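Local coordinates for protein NEQ011 (Nanoarchaeum equitans Kin4-M, PDB 6GQ8) that probably reduces superoxide at a mononuclear iron centre, as a superoxide reductase of the desulfoferrodoxin family, at residues 42-47 / 62-67. Sequence-based numbering, arbitrary orientation.
Sequences HIQWVD and RIEFKA
F65, V46 and D47 bury the most surface where the 43-47 part of strand 43-52 pairs with the 62-65 part of strand 58-65, the axes of these short segments 171° apart and hence antiparallel. V46 N to I63 O and I63 N to V46 O, each 3.0 Å, define a hydrogen-bonded pair, both running nearly along the C=O axis. F65 N, 2.8 Å from Q44 O, instead lies 26° out of that carbonyl plane. V46 CG1, set between its backbone N and carbonyl carbon (chi1 49°), crosses the F65 ring obliquely, touching CZ at 3.6 Å, and also lies 3.9 Å from I63 CB. On the sheet face bearing W45 and E64, D47 and R62 run side by side. R62 grips the carboxylate side-on: NE meets the syn lone pair of D47 OD1 at 2.8 Å, and NH2 meets D47 OD2 at 3.0 Å from above the carboxylate plane. R62 NH1 instead salt-bridges E64 of the third subunit. An alanine in place of R62 would remove these links and probably leave the buried D47 carboxylate poorly compensated. The pairing joins both arms of hairpin 43-52/58-65: strand 89-97 flanks its first strand, a second-subunit strand extends the sheet beyond 58-65, and strands 22-29 and 74-84 pack against the V46, I63 and F65 face.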
loop_
_atom_site.group_PDB
_atom_site.type_symbol
_atom_site.label_atom_id
_atom_site.label_comp_id
_atom_site.label_asym_id
_atom_site.label_seq_id
_atom_site.Cartn_x
_atom_site.Cartn_y
_atom_site.Cartn_z
ATOM N N HIS A 42 10.911 9.288 9.749
ATOM C CA HIS A 42 9.540 9.113 10.210
ATOM C C HIS A 42 9.163 7.640 10.159
ATOM O O HIS A 42 9.807 6.834 9.484
ATOM C CB HIS A 42 8.554 9.937 9.372
ATOM C CG HIS A 42 8.615 9.648 7.903
ATOM N ND1 HIS A 42 9.229 10.489 7.001
ATOM C CD2 HIS A 42 8.138 8.607 7.179
ATOM C CE1 HIS A 42 9.126 9.983 5.785
ATOM N NE2 HIS A 42 8.466 8.840 5.865
ATOM N N ILE A 43 8.105 7.306 10.892
ATOM C CA ILE A 43 7.509 5.978 10.815
ATOM C C ILE A 43 6.564 5.980 9.622
ATOM O O ILE A 43 5.590 6.739 9.591
ATOM C CB ILE A 43 6.764 5.621 12.110
ATOM C CG1 ILE A 43 7.678 5.782 13.330
ATOM C CG2 ILE A 43 6.218 4.199 12.027
ATOM C CD1 ILE A 43 8.891 4.881 13.328
ATOM N N GLN A 44 6.857 5.141 8.634
ATOM C CA GLN A 44 6.150 5.205 7.361
ATOM C C GLN A 44 4.915 4.314 7.323
ATOM O O GLN A 44 3.879 4.723 6.789
ATOM C CB GLN A 44 7.098 4.831 6.219
ATOM C CG GLN A 44 6.628 5.282 4.847
ATOM C CD GLN A 44 7.696 5.092 3.782
ATOM O OE1 GLN A 44 7.892 3.987 3.276
ATOM N NE2 GLN A 44 8.402 6.171 3.449
ATOM N N TRP A 45 4.993 3.104 7.872
ATOM C CA TRP A 45 3.874 2.177 7.761
ATOM C C TRP A 45 3.967 1.110 8.841
ATOM O O TRP A 45 5.004 0.932 9.485
ATOM C CB TRP A 45 3.823 1.532 6.370
ATOM C CG TRP A 45 5.100 0.869 5.931
ATOM C CD1 TRP A 45 6.064 1.400 5.114
ATOM C CD2 TRP A 45 5.547 -0.450 6.269
ATOM N NE1 TRP A 45 7.077 0.494 4.927
ATOM C CE2 TRP A 45 6.782 -0.652 5.619
ATOM C CE3 TRP A 45 5.015 -1.487 7.045
ATOM C CZ2 TRP A 45 7.500 -1.842 5.734
ATOM C CZ3 TRP A 45 5.727 -2.666 7.158
ATOM C CH2 TRP A 45 6.958 -2.833 6.507
ATOM N N VAL A 46 2.857 0.397 9.023
ATOM C CA VAL A 46 2.790 -0.760 9.906
ATOM C C VAL A 46 1.980 -1.851 9.213
ATOM O O VAL A 46 0.908 -1.582 8.662
ATOM C CB VAL A 46 2.176 -0.408 11.278
ATOM C CG1 VAL A 46 0.877 0.358 11.106
ATOM C CG2 VAL A 46 1.950 -1.668 12.099
ATOM N N ASP A 47 2.507 -3.071 9.213
ATOM C CA ASP A 47 1.776 -4.247 8.759
ATOM C C ASP A 47 1.323 -5.047 9.972
ATOM O O ASP A 47 2.084 -5.221 10.928
ATOM C CB ASP A 47 2.641 -5.128 7.855
ATOM C CG ASP A 47 2.618 -4.686 6.406
ATOM O OD1 ASP A 47 1.587 -4.145 5.963
ATOM O OD2 ASP A 47 3.634 -4.893 5.705
ATOM N N ARG A 62 -2.795 -3.255 6.409
ATOM C CA ARG A 62 -1.616 -2.476 6.048
ATOM C C ARG A 62 -1.983 -1.003 6.155
ATOM O O ARG A 62 -2.935 -0.553 5.509
ATOM C CB ARG A 62 -1.136 -2.832 4.637
ATOM C CG ARG A 62 -0.024 -1.959 4.075
ATOM C CD ARG A 62 0.636 -2.624 2.860
ATOM N NE ARG A 62 1.597 -3.655 3.249
ATOM C CZ ARG A 62 2.209 -4.473 2.397
ATOM N NH1 ARG A 62 1.959 -4.398 1.096
ATOM N NH2 ARG A 62 3.077 -5.370 2.847
ATOM N N ILE A 63 -1.253 -0.256 6.982
ATOM C CA ILE A 63 -1.545 1.152 7.226
ATOM C C ILE A 63 -0.312 1.963 6.861
ATOM O O ILE A 63 0.767 1.753 7.429
ATOM C CB ILE A 63 -1.949 1.422 8.684
ATOM C CG1 ILE A 63 -3.124 0.531 9.091
ATOM C CG2 ILE A 63 -2.302 2.891 8.867
ATOM C CD1 ILE A 63 -2.741 -0.556 10.067
ATOM N N GLU A 64 -0.473 2.890 5.923
ATOM C CA GLU A 64 0.585 3.815 5.543
ATOM C C GLU A 64 0.281 5.181 6.143
ATOM O O GLU A 64 -0.817 5.717 5.954
ATOM C CB GLU A 64 0.713 3.929 4.023
ATOM C CG GLU A 64 0.964 2.623 3.289
ATOM C CD GLU A 64 2.406 2.479 2.830
ATOM O OE1 GLU A 64 3.228 3.363 3.153
ATOM O OE2 GLU A 64 2.712 1.493 2.123
ATOM N N PHE A 65 1.243 5.724 6.886
ATOM C CA PHE A 65 1.153 7.075 7.429
ATOM C C PHE A 65 1.836 8.009 6.436
ATOM O O PHE A 65 3.065 8.003 6.317
ATOM C CB PHE A 65 1.801 7.134 8.810
ATOM C CG PHE A 65 1.389 6.006 9.718
ATOM C CD1 PHE A 65 0.097 5.933 10.216
ATOM C CD2 PHE A 65 2.288 5.006 10.056
ATOM C CE1 PHE A 65 -0.287 4.894 11.048
ATOM C CE2 PHE A 65 1.908 3.963 10.884
ATOM C CZ PHE A 65 0.619 3.909 11.383
ATOM N N LYS A 66 1.043 8.809 5.723
ATOM C CA LYS A 66 1.498 9.404 4.470
ATOM C C LYS A 66 2.038 10.822 4.597
ATOM O O LYS A 66 2.853 11.229 3.761
ATOM C CB LYS A 66 0.359 9.405 3.444
ATOM C CG LYS A 66 -0.027 8.027 2.937
ATOM C CD LYS A 66 1.144 7.370 2.235
ATOM C CE LYS A 66 0.694 6.436 1.131
ATOM N NZ LYS A 66 1.881 5.872 0.444
ATOM N N ALA A 67 1.611 11.592 5.594
ATOM C CA ALA A 67 2.007 12.989 5.715
ATOM C C ALA A 67 3.110 13.134 6.757
ATOM O O ALA A 67 2.996 12.605 7.868
ATOM C CB ALA A 67 0.812 13.870 6.079
#